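PDB 2R39: FixG-related protein, which is of unknown function, this chain being the C-terminal immunoglobulin-like domain of a membrane protein that probably binds 4Fe-4S clusters and takes part in electron transport. Local coordinates for residues V31-L37 with N76-G82; K38-Q44 with V69-L75; E48-K54 with I95-D101. All coordinates share one frame. Numbering follows the deposited sequence.

Contact 1: residues V31-L37 with N76-G82; sequences VENTYTL and NLPMSLG
Six backbone hydrogen bonds join 31-37 to 76-82, two in each hydrogen-bonded pair: Asn33 N to Leu81 O and Leu81 N to Asn33 O (both 2.9 Å), Tyr35 N to Met79 O and Met79 N to Tyr35 O (both 2.9 Å), Leu37 N to Leu77 O (2.9 Å) and Leu77 N to Leu37 O (2.7 Å). Both segments are extended and antiparallel, axes 4.4 Å apart at 160°. Glu32-Gly82, Thr34-Ser80 and Thr36-Pro78 are non-hydrogen-bonded pairs; on their face Ser80 OG gives a weak hydrogen bond to Glu32 OE2 (2.8 Å). Strands 31-41 and 74-83 are the central pair of one sheet of the immunoglobulin-like beta sandwich, and the face with Tyr35, Leu37, Leu77, Met79 and Leu81 turns to the second sheet. There Tyr35 (m) sets CE2 3.7 Å from Leu81 CG and CB 3.9 Å from Met79 CG; its OH is hydrogen-bonded to Arg113 O. Selenomethionine Met79 (p, t, m) carries SE to 3.9 Å from Leu37 CG; Leu37 CB and Leu77 CB lie 4.2 Å apart.

Contact 2: residues K38-Q44 with V69-L75; sequences KVINKTQ and VEPGEVL
Where strand 31-41 ends and strand 74-83 begins in the immunoglobulin-like sandwich, their antiparallel pairing gives way to a type II beta turn, Glu70 to Glu73 (Glu73 N to Glu70 O 2.9 Å, Gly72 phi 73°), docked on an Asx turn at Asn41. Lys38 (chi1 t) lays CG 4.0 Å from Val74 CG1. Val39 forms a hydrogen-bonded pair with Leu75, Val39 N to Leu75 O 3.0 Å and Leu75 N to Val39 O 2.9 Å; Val39 CG1 comes within 4.4 Å of Val69 CG2. Ile40 faces Val74 in a non-hydrogen-bonded pair, with Ile40 CD1 3.5 Å from Val74 CG2. Asn41 N reaches Glu73 O at 3.3 Å, and Asn41 O takes a weak bond from Gly72 N at 2.8 Å. With chi1 at 180°, the Asn41 amide sends ND2 to Val69 O (2.9 Å) and also to Gln45 O, while OD1 accepts from Thr43 N (2.9 Å) and Thr43 OG1 (2.6 Å). Thr43 O lies 3.4 Å from Pro71 CA, and Gln44 O 3.4 Å from Pro71 CG.

Contact 3: residues E48-K54 with I95-D101; sequences EYNLDVK and IQFILTD
Antiparallel strands 48-54 and 95-101 cross at 161°, axes 4.5 Å apart, and every hydrogen-bonded pair is doubly linked: Asn50 N to Thr100 O and Thr100 N to Asn50 O (both 2.8 Å), Asp52 N to Ile98 O (3.0 Å), Ile98 N to Asp52 O (2.9 Å), Lys54 N to Gln96 O (2.8 Å), Gln96 N to Lys54 O (3.0 Å). Waters bind some strand-end groups and give Thr100 O and Ile98 O second partners. One donates to Glu48 O (2.7 Å) and Thr100 O (2.9 Å); one accepts from Glu48 N (2.7 Å); another joins Asp52 OD2 (2.7 Å), Ile98 O (2.9 Å) and Thr100 OG1 (2.6 Å); a fourth links Tyr49 OH (2.5 Å) to Asp101 OD2 (2.6 Å). Asp101 OD1 and OD2 are hydrogen-bonded to Ser103 OG and Asn104 ND2, Asn50 OD1 to Thr66 OG1. Leu99 CD1 makes a CH-pi contact with the Tyr49 ring. In their immunoglobulin-like sheet they lie between strands 66-69 and 106-115, with Leu51, Phe97 and Leu99 turned to strands 11-17, 31-41 and 74-83.

Overall arrangement
Contacts 1 and 2 pair the same strands, 31-41 and 74-83, their centres about 20 Å apart. Contacts 1 and 3 both lie near the domain centre, each with one face in the core and one outward; contact 2 lies toward the surface, where, beyond Ile40, bonds of the Asn41 amide and of the turn take over from the ladder. The centres of contacts 1 and 3 are about 13 Å apart across the hydrophobic core, where Tyr35 meets Phe97 edge-to-face and Leu77 CD1 lies 3.7 Å from Leu51 CD1. Contact 2 joins that core through Val39 CG1, 3.6 Å from Leu99 CD1, and Val69 CG2, 3.4 Å from Tyr49 CE2. In contact 3 waters bridge outward side chains and strand carbonyls.

Contact 1: residues V31-L37 with N76-G82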
loop_
_atom_site.group_PDB
_atom_site.type_symbol
_atom_site.label_atom_id
_atom_site.label_comp_id
_atom_site.label_asym_id
_atom_site.label_seq_id
_atom_site.Cartn_x
_atom_site.Cartn_y
_atom_site.Cartn_z
ATOM N N VAL A 31 4.500 14.371 -7.009
ATOM C CA VAL A 31 3.245 14.531 -6.297
ATOM C C VAL A 31 3.056 13.331 -5.355
ATOM O O VAL A 31 3.343 12.189 -5.716
ATOM C CB VAL A 31 2.024 14.835 -7.252
ATOM C CG1 VAL A 31 1.796 13.729 -8.261
ATOM C CG2 VAL A 31 0.757 15.127 -6.451
ATOM N N GLU A 32 2.590 13.606 -4.145
ATOM C CA GLU A 32 2.456 12.589 -3.121
ATOM C C GLU A 32 0.992 12.265 -2.854
ATOM O O GLU A 32 0.134 13.137 -3.024
ATOM C CB GLU A 32 3.107 13.111 -1.844
ATOM C CG GLU A 32 3.426 12.038 -0.847
ATOM C CD GLU A 32 4.361 12.518 0.220
ATOM O OE1 GLU A 32 3.997 13.493 0.912
ATOM O OE2 GLU A 32 5.450 11.903 0.362
ATOM N N ASN A 33 0.711 11.013 -2.478
ATOM C CA ASN A 33 -0.575 10.626 -1.879
ATOM C C ASN A 33 -0.276 9.831 -0.631
ATOM O O ASN A 33 0.642 9.016 -0.647
ATOM C CB ASN A 33 -1.395 9.702 -2.804
ATOM C CG ASN A 33 -2.246 10.450 -3.820
ATOM O OD1 ASN A 33 -3.186 9.882 -4.384
ATOM N ND2 ASN A 33 -1.905 11.695 -4.089
ATOM N N THR A 34 -1.055 10.031 0.429
ATOM C CA THR A 34 -0.874 9.268 1.672
ATOM C C THR A 34 -1.960 8.209 1.892
ATOM O O THR A 34 -3.124 8.384 1.492
ATOM C CB THR A 34 -0.807 10.169 2.919
ATOM O OG1 THR A 34 -2.012 10.937 3.019
ATOM C CG2 THR A 34 0.405 11.100 2.866
ATOM N N TYR A 35 -1.551 7.123 2.547
ATOM C CA TYR A 35 -2.365 5.935 2.778
ATOM C C TYR A 35 -2.088 5.360 4.161
ATOM O O TYR A 35 -1.007 5.571 4.722
ATOM C CB TYR A 35 -2.026 4.842 1.753
ATOM C CG TYR A 35 -2.089 5.292 0.311
ATOM C CD1 TYR A 35 -3.259 5.156 -0.429
ATOM C CD2 TYR A 35 -0.973 5.863 -0.312
ATOM C CE1 TYR A 35 -3.318 5.578 -1.774
ATOM C CE2 TYR A 35 -1.027 6.292 -1.639
ATOM C CZ TYR A 35 -2.198 6.146 -2.361
ATOM O OH TYR A 35 -2.240 6.556 -3.675
ATOM N N THR A 36 -3.050 4.608 4.689
ATOM C CA THR A 36 -2.786 3.723 5.823
ATOM C C THR A 36 -3.197 2.297 5.475
ATOM O O THR A 36 -4.353 2.038 5.110
ATOM C CB THR A 36 -3.499 4.205 7.095
ATOM O OG1 THR A 36 -3.112 5.557 7.355
ATOM C CG2 THR A 36 -3.117 3.337 8.296
ATOM N N LEU A 37 -2.236 1.382 5.552
ATOM C CA LEU A 37 -2.522 -0.040 5.391
ATOM C C LEU A 37 -2.824 -0.667 6.755
ATOM O O LEU A 37 -2.112 -0.419 7.711
ATOM C CB LEU A 37 -1.343 -0.771 4.729
ATOM C CG LEU A 37 -0.715 -0.232 3.437
ATOM C CD1 LEU A 37 0.296 -1.244 2.852
ATOM C CD2 LEU A 37 -1.732 0.130 2.403
ATOM N N ASN A 76 -0.902 -1.219 11.917
ATOM C CA ASN A 76 -1.396 -0.018 11.280
ATOM C C ASN A 76 -0.231 0.706 10.624
ATOM O O ASN A 76 0.699 1.141 11.315
ATOM C CB ASN A 76 -2.056 0.874 12.321
ATOM C CG ASN A 76 -2.913 1.935 11.704
ATOM O OD1 ASN A 76 -2.625 3.133 11.815
ATOM N ND2 ASN A 76 -3.986 1.512 11.048
ATOM N N LEU A 77 -0.273 0.824 9.297
ATOM C CA LEU A 77 0.903 1.245 8.542
ATOM C C LEU A 77 0.696 2.479 7.668
ATOM O O LEU A 77 0.311 2.360 6.492
ATOM C CB LEU A 77 1.455 0.078 7.707
ATOM C CG LEU A 77 1.668 -1.275 8.399
ATOM C CD1 LEU A 77 2.007 -2.356 7.406
ATOM C CD2 LEU A 77 2.741 -1.194 9.505
ATOM N N PRO A 78 0.963 3.671 8.235
ATOM C CA PRO A 78 0.953 4.919 7.489
ATOM C C PRO A 78 2.088 4.944 6.464
ATOM O O PRO A 78 3.204 4.512 6.758
ATOM C CB PRO A 78 1.190 5.979 8.575
ATOM C CG PRO A 78 1.878 5.265 9.651
ATOM C CD PRO A 78 1.315 3.890 9.652
HETATM N N MSE A 79 1.802 5.446 5.270
HETATM C CA MSE A 79 2.802 5.486 4.210
HETATM C C MSE A 79 2.408 6.517 3.167
HETATM O O MSE A 79 1.312 7.078 3.214
HETATM C CB MSE A 79 2.892 4.118 3.534
HETATM C CG MSE A 79 1.575 3.702 2.851
HETATM SE SE MSE A 79 1.852 2.181 1.718
HETATM C CE MSE A 79 3.037 2.994 0.385
ATOM N N SER A 80 3.304 6.758 2.218
ATOM C CA SER A 80 2.956 7.561 1.058
ATOM C C SER A 80 3.588 7.027 -0.241
ATOM O O SER A 80 4.546 6.215 -0.213
ATOM C CB SER A 80 3.273 9.037 1.309
ATOM O OG SER A 80 4.644 9.301 1.192
ATOM N N LEU A 81 3.004 7.458 -1.360
ATOM C CA LEU A 81 3.512 7.191 -2.706
ATOM C C LEU A 81 3.822 8.523 -3.362
ATOM O O LEU A 81 3.053 9.478 -3.204
ATOM C CB LEU A 81 2.454 6.446 -3.552
ATOM C CG LEU A 81 2.070 5.005 -3.144
ATOM C CD1 LEU A 81 1.009 4.444 -4.112
ATOM C CD2 LEU A 81 3.289 4.093 -3.090
ATOM N N GLY A 82 4.945 8.592 -4.079
ATOM C CA GLY A 82 5.308 9.777 -4.863
ATOM C C GLY A 82 5.390 9.402 -6.334
ATOM O O GLY A 82 5.857 8.315 -6.673
#

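Contact 2: residues K38-Q44 with V69-L75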
loop_
_atom_site.group_PDB
_atom_site.type_symbol
_atom_site.label_atom_id
_atom_site.label_comp_id
_atom_site.label_asym_id
_atom_site.label_seq_id
_atom_site.Cartn_x
_atom_site.Cartn_y
_atom_site.Cartn_z
ATOM N N LYS A 38 -3.887 -1.462 6.834
ATOM C CA LYS A 38 -4.168 -2.276 8.019
ATOM C C LYS A 38 -3.938 -3.737 7.663
ATOM O O LYS A 38 -4.541 -4.255 6.728
ATOM C CB LYS A 38 -5.612 -2.068 8.484
ATOM C CG LYS A 38 -6.028 -2.929 9.683
ATOM C CD LYS A 38 -7.486 -2.679 10.099
ATOM C CE LYS A 38 -7.664 -1.306 10.745
ATOM N NZ LYS A 38 -9.065 -1.032 11.233
ATOM N N VAL A 39 -3.051 -4.395 8.399
ATOM C CA VAL A 39 -2.673 -5.764 8.094
ATOM C C VAL A 39 -2.937 -6.656 9.301
ATOM O O VAL A 39 -2.608 -6.302 10.425
ATOM C CB VAL A 39 -1.171 -5.853 7.686
ATOM C CG1 VAL A 39 -0.703 -7.298 7.624
ATOM C CG2 VAL A 39 -0.912 -5.141 6.352
ATOM N N ILE A 40 -3.533 -7.816 9.067
ATOM C CA ILE A 40 -3.711 -8.774 10.154
ATOM C C ILE A 40 -3.171 -10.165 9.818
ATOM O O ILE A 40 -3.354 -10.663 8.705
ATOM C CB ILE A 40 -5.177 -8.826 10.683
ATOM C CG1 ILE A 40 -5.308 -9.918 11.751
ATOM C CG2 ILE A 40 -6.187 -9.024 9.574
ATOM C CD1 ILE A 40 -6.456 -9.726 12.637
ATOM N N ASN A 41 -2.472 -10.759 10.783
ATOM C CA ASN A 41 -2.067 -12.151 10.716
ATOM C C ASN A 41 -3.151 -12.997 11.386
ATOM O O ASN A 41 -3.352 -12.912 12.598
ATOM C CB ASN A 41 -0.738 -12.318 11.442
ATOM C CG ASN A 41 -0.221 -13.753 11.438
ATOM O OD1 ASN A 41 -0.903 -14.699 11.017
ATOM N ND2 ASN A 41 0.997 -13.913 11.917
ATOM N N LYS A 42 -3.854 -13.804 10.599
ATOM C CA LYS A 42 -4.978 -14.584 11.133
ATOM C C LYS A 42 -4.573 -16.011 11.496
ATOM O O LYS A 42 -5.426 -16.847 11.812
ATOM C CB LYS A 42 -6.135 -14.596 10.140
ATOM C CG LYS A 42 -6.726 -13.223 9.861
ATOM C CD LYS A 42 -7.919 -13.333 8.924
ATOM C CE LYS A 42 -8.224 -11.998 8.295
ATOM N NZ LYS A 42 -9.647 -11.948 7.926
ATOM N N THR A 43 -3.266 -16.273 11.464
ATOM C CA THR A 43 -2.719 -17.593 11.766
ATOM C C THR A 43 -2.187 -17.596 13.198
ATOM O O THR A 43 -2.162 -16.540 13.871
ATOM C CB THR A 43 -1.588 -17.977 10.784
ATOM O OG1 THR A 43 -0.393 -17.210 11.080
ATOM C CG2 THR A 43 -2.018 -17.705 9.325
ATOM N N GLN A 44 -1.765 -18.784 13.661
ATOM C CA GLN A 44 -1.254 -18.936 15.015
ATOM C C GLN A 44 0.274 -18.923 15.055
ATOM O O GLN A 44 0.865 -19.197 16.091
ATOM C CB GLN A 44 -1.810 -20.208 15.672
ATOM C CG GLN A 44 -3.319 -20.204 15.882
ATOM C CD GLN A 44 -3.810 -19.001 16.691
ATOM O OE1 GLN A 44 -4.654 -18.198 16.196
ATOM N NE2 GLN A 44 -3.278 -18.869 17.930
ATOM N N VAL A 69 4.785 -10.134 11.372
ATOM C CA VAL A 69 3.520 -9.945 12.091
ATOM C C VAL A 69 3.223 -11.133 13.012
ATOM O O VAL A 69 3.279 -12.285 12.583
ATOM C CB VAL A 69 2.344 -9.721 11.104
ATOM C CG1 VAL A 69 1.069 -9.288 11.841
ATOM C CG2 VAL A 69 2.721 -8.682 10.063
ATOM N N GLU A 70 2.916 -10.840 14.278
ATOM C CA GLU A 70 2.664 -11.868 15.294
ATOM C C GLU A 70 1.262 -12.466 15.144
ATOM O O GLU A 70 0.393 -11.844 14.533
ATOM C CB GLU A 70 2.851 -11.286 16.705
ATOM C CG GLU A 70 4.296 -10.909 17.066
ATOM C CD GLU A 70 5.188 -12.114 17.306
ATOM O OE1 GLU A 70 4.678 -13.175 17.722
ATOM O OE2 GLU A 70 6.414 -12.000 17.096
ATOM N N PRO A 71 1.034 -13.687 15.682
ATOM C CA PRO A 71 -0.305 -14.296 15.606
ATOM C C PRO A 71 -1.403 -13.363 16.122
ATOM O O PRO A 71 -1.312 -12.862 17.254
ATOM C CB PRO A 71 -0.185 -15.530 16.502
ATOM C CG PRO A 71 1.243 -15.852 16.534
ATOM C CD PRO A 71 2.010 -14.577 16.332
ATOM N N GLY A 72 -2.417 -13.110 15.278
ATOM C CA GLY A 72 -3.536 -12.245 15.654
ATOM C C GLY A 72 -3.214 -10.761 15.724
ATOM O O GLY A 72 -4.148 -9.926 15.956
ATOM N N GLU A 73 -1.887 -10.429 15.539
ATOM C CA GLU A 73 -1.483 -9.031 15.572
ATOM C C GLU A 73 -2.124 -8.227 14.430
ATOM O O GLU A 73 -2.144 -8.665 13.270
ATOM C CB GLU A 73 0.040 -8.913 15.511
ATOM C CG GLU A 73 0.561 -7.483 15.526
ATOM C CD GLU A 73 2.067 -7.414 15.531
ATOM O OE1 GLU A 73 2.710 -8.281 14.898
ATOM O OE2 GLU A 73 2.613 -6.492 16.175
ATOM N N VAL A 74 -2.653 -7.058 14.785
ATOM C CA VAL A 74 -3.155 -6.087 13.818
ATOM C C VAL A 74 -2.160 -4.927 13.756
ATOM O O VAL A 74 -1.875 -4.295 14.777
ATOM C CB VAL A 74 -4.570 -5.573 14.201
ATOM C CG1 VAL A 74 -5.069 -4.548 13.204
ATOM C CG2 VAL A 74 -5.546 -6.721 14.290
ATOM N N LEU A 75 -1.617 -4.678 12.564
ATOM C CA LEU A 75 -0.674 -3.584 12.351
ATOM C C LEU A 75 -1.299 -2.431 11.562
ATOM O O LEU A 75 -2.092 -2.636 10.645
ATOM C CB LEU A 75 0.583 -4.077 11.619
ATOM C CG LEU A 75 1.575 -5.018 12.308
ATOM C CD1 LEU A 75 2.684 -5.398 11.323
ATOM C CD2 LEU A 75 2.175 -4.374 13.540
#

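Contact 3: residues E48-K54 with I95-D101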
loop_
_atom_site.group_PDB
_atom_site.type_symbol
_atom_site.label_atom_id
_atom_site.label_comp_id
_atom_site.label_asym_id
_atom_site.label_seq_id
_atom_site.Cartn_x
_atom_site.Cartn_y
_atom_site.Cartn_z
ATOM N N GLU A 48 5.690 -13.343 7.648
ATOM C CA GLU A 48 6.385 -12.228 6.976
ATOM C C GLU A 48 5.654 -11.881 5.702
ATOM O O GLU A 48 5.364 -12.758 4.892
ATOM C CB GLU A 48 7.872 -12.533 6.640
ATOM C CG GLU A 48 8.547 -11.413 5.754
ATOM C CD GLU A 48 10.010 -11.671 5.316
ATOM O OE1 GLU A 48 10.857 -11.876 6.196
ATOM O OE2 GLU A 48 10.303 -11.630 4.084
ATOM N N TYR A 49 5.369 -10.598 5.523
ATOM C CA TYR A 49 4.649 -10.119 4.336
ATOM C C TYR A 49 5.502 -9.095 3.564
ATOM O O TYR A 49 6.286 -8.369 4.166
ATOM C CB TYR A 49 3.284 -9.513 4.723
ATOM C CG TYR A 49 2.435 -10.387 5.646
ATOM C CD1 TYR A 49 2.001 -11.646 5.249
ATOM C CD2 TYR A 49 2.058 -9.946 6.912
ATOM C CE1 TYR A 49 1.210 -12.449 6.096
ATOM C CE2 TYR A 49 1.258 -10.740 7.759
ATOM C CZ TYR A 49 0.844 -11.992 7.344
ATOM O OH TYR A 49 0.072 -12.793 8.182
ATOM N N ASN A 50 5.375 -9.075 2.239
ATOM C CA ASN A 50 5.891 -7.967 1.441
ATOM C C ASN A 50 4.676 -7.136 1.033
ATOM O O ASN A 50 3.591 -7.689 0.771
ATOM C CB ASN A 50 6.566 -8.432 0.151
ATOM C CG ASN A 50 8.020 -8.932 0.335
ATOM O OD1 ASN A 50 8.728 -8.622 1.297
ATOM N ND2 ASN A 50 8.477 -9.686 -0.662
ATOM N N LEU A 51 4.884 -5.829 0.931
ATOM C CA LEU A 51 3.846 -4.891 0.529
ATOM C C LEU A 51 4.340 -4.189 -0.709
ATOM O O LEU A 51 5.501 -3.766 -0.781
ATOM C CB LEU A 51 3.529 -3.888 1.635
ATOM C CG LEU A 51 3.241 -4.484 3.024
ATOM C CD1 LEU A 51 3.345 -3.410 4.067
ATOM C CD2 LEU A 51 1.861 -5.189 3.109
ATOM N N ASP A 52 3.449 -4.079 -1.683
ATOM C CA ASP A 52 3.769 -3.542 -3.009
ATOM C C ASP A 52 2.609 -2.744 -3.545
ATOM O O ASP A 52 1.543 -2.769 -2.970
ATOM C CB ASP A 52 4.067 -4.700 -3.970
ATOM C CG ASP A 52 5.448 -5.245 -3.772
ATOM O OD1 ASP A 52 6.410 -4.540 -4.179
ATOM O OD2 ASP A 52 5.568 -6.360 -3.195
ATOM N N VAL A 53 2.832 -2.031 -4.646
ATOM C CA VAL A 53 1.760 -1.317 -5.338
ATOM C C VAL A 53 1.935 -1.607 -6.832
ATOM O O VAL A 53 3.072 -1.759 -7.334
ATOM C CB VAL A 53 1.736 0.231 -5.075
ATOM C CG1 VAL A 53 3.071 0.936 -5.541
ATOM C CG2 VAL A 53 0.512 0.885 -5.746
ATOM N N LYS A 54 0.826 -1.753 -7.529
ATOM C CA LYS A 54 0.919 -1.829 -8.969
ATOM C C LYS A 54 -0.009 -0.818 -9.614
ATOM O O LYS A 54 -1.007 -0.413 -8.998
ATOM C CB LYS A 54 0.724 -3.271 -9.442
ATOM C CG LYS A 54 -0.655 -3.676 -9.793
ATOM C CD LYS A 54 -0.652 -4.905 -10.721
ATOM C CE LYS A 54 0.187 -6.042 -10.164
ATOM N NZ LYS A 54 -0.344 -7.377 -10.621
ATOM N N ILE A 95 -4.748 1.928 -8.819
ATOM C CA ILE A 95 -3.619 1.183 -8.306
ATOM C C ILE A 95 -4.162 0.047 -7.449
ATOM O O ILE A 95 -5.339 0.052 -7.091
ATOM C CB ILE A 95 -2.641 2.096 -7.479
ATOM C CG1 ILE A 95 -3.382 2.756 -6.294
ATOM C CG2 ILE A 95 -2.009 3.211 -8.405
ATOM C CD1 ILE A 95 -2.473 3.446 -5.216
ATOM N N GLN A 96 -3.304 -0.914 -7.126
ATOM C CA GLN A 96 -3.639 -1.948 -6.168
ATOM C C GLN A 96 -2.477 -2.059 -5.242
ATOM O O GLN A 96 -1.325 -2.122 -5.702
ATOM C CB GLN A 96 -3.703 -3.306 -6.844
ATOM C CG GLN A 96 -5.015 -3.711 -7.417
ATOM C CD GLN A 96 -4.887 -5.106 -7.966
ATOM O OE1 GLN A 96 -3.763 -5.573 -8.228
ATOM N NE2 GLN A 96 -6.002 -5.792 -8.106
ATOM N N PHE A 97 -2.772 -2.111 -3.947
ATOM C CA PHE A 97 -1.800 -2.529 -2.964
ATOM C C PHE A 97 -1.861 -4.045 -2.819
ATOM O O PHE A 97 -2.953 -4.665 -2.873
ATOM C CB PHE A 97 -2.074 -1.845 -1.644
ATOM C CG PHE A 97 -1.779 -0.367 -1.666
ATOM C CD1 PHE A 97 -0.477 0.093 -1.539
ATOM C CD2 PHE A 97 -2.814 0.558 -1.799
ATOM C CE1 PHE A 97 -0.197 1.458 -1.549
ATOM C CE2 PHE A 97 -2.541 1.922 -1.808
ATOM C CZ PHE A 97 -1.229 2.366 -1.688
ATOM N N ILE A 98 -0.689 -4.655 -2.676
ATOM C CA ILE A 98 -0.626 -6.090 -2.692
ATOM C C ILE A 98 0.137 -6.544 -1.476
ATOM O O ILE A 98 1.259 -6.080 -1.238
ATOM C CB ILE A 98 -0.004 -6.592 -4.006
ATOM C CG1 ILE A 98 -0.883 -6.129 -5.194
ATOM C CG2 ILE A 98 0.180 -8.139 -3.983
ATOM C CD1 ILE A 98 -0.109 -5.892 -6.458
ATOM N N LEU A 99 -0.491 -7.413 -0.688
ATOM C CA LEU A 99 0.211 -8.057 0.413
ATOM C C LEU A 99 0.604 -9.452 -0.076
ATOM O O LEU A 99 -0.240 -10.213 -0.546
ATOM C CB LEU A 99 -0.684 -8.136 1.670
ATOM C CG LEU A 99 -0.057 -8.902 2.847
ATOM C CD1 LEU A 99 -0.588 -8.387 4.171
ATOM C CD2 LEU A 99 -0.297 -10.395 2.725
ATOM N N THR A 100 1.884 -9.762 0.004
ATOM C CA THR A 100 2.374 -11.073 -0.367
ATOM C C THR A 100 2.876 -11.793 0.882
ATOM O O THR A 100 3.768 -11.300 1.562
ATOM C CB THR A 100 3.514 -10.967 -1.401
ATOM O OG1 THR A 100 3.019 -10.292 -2.565
ATOM C CG2 THR A 100 4.017 -12.369 -1.804
ATOM N N ASP A 101 2.259 -12.938 1.171
ATOM C CA ASP A 101 2.656 -13.851 2.254
ATOM C C ASP A 101 3.137 -15.089 1.532
ATOM O O ASP A 101 2.336 -16.000 1.268
ATOM C CB ASP A 101 1.419 -14.193 3.111
ATOM C CG ASP A 101 1.681 -15.265 4.196
ATOM O OD1 ASP A 101 2.687 -15.998 4.172
ATOM O OD2 ASP A 101 0.816 -15.382 5.085
HETATM O O HOH W 1 4.997 -15.690 6.396
HETATM O O HOH W 2 5.877 -13.216 2.261
HETATM O O HOH W 3 -0.514 -15.001 7.282
HETATM O O HOH W 4 3.407 -7.697 -2.306
#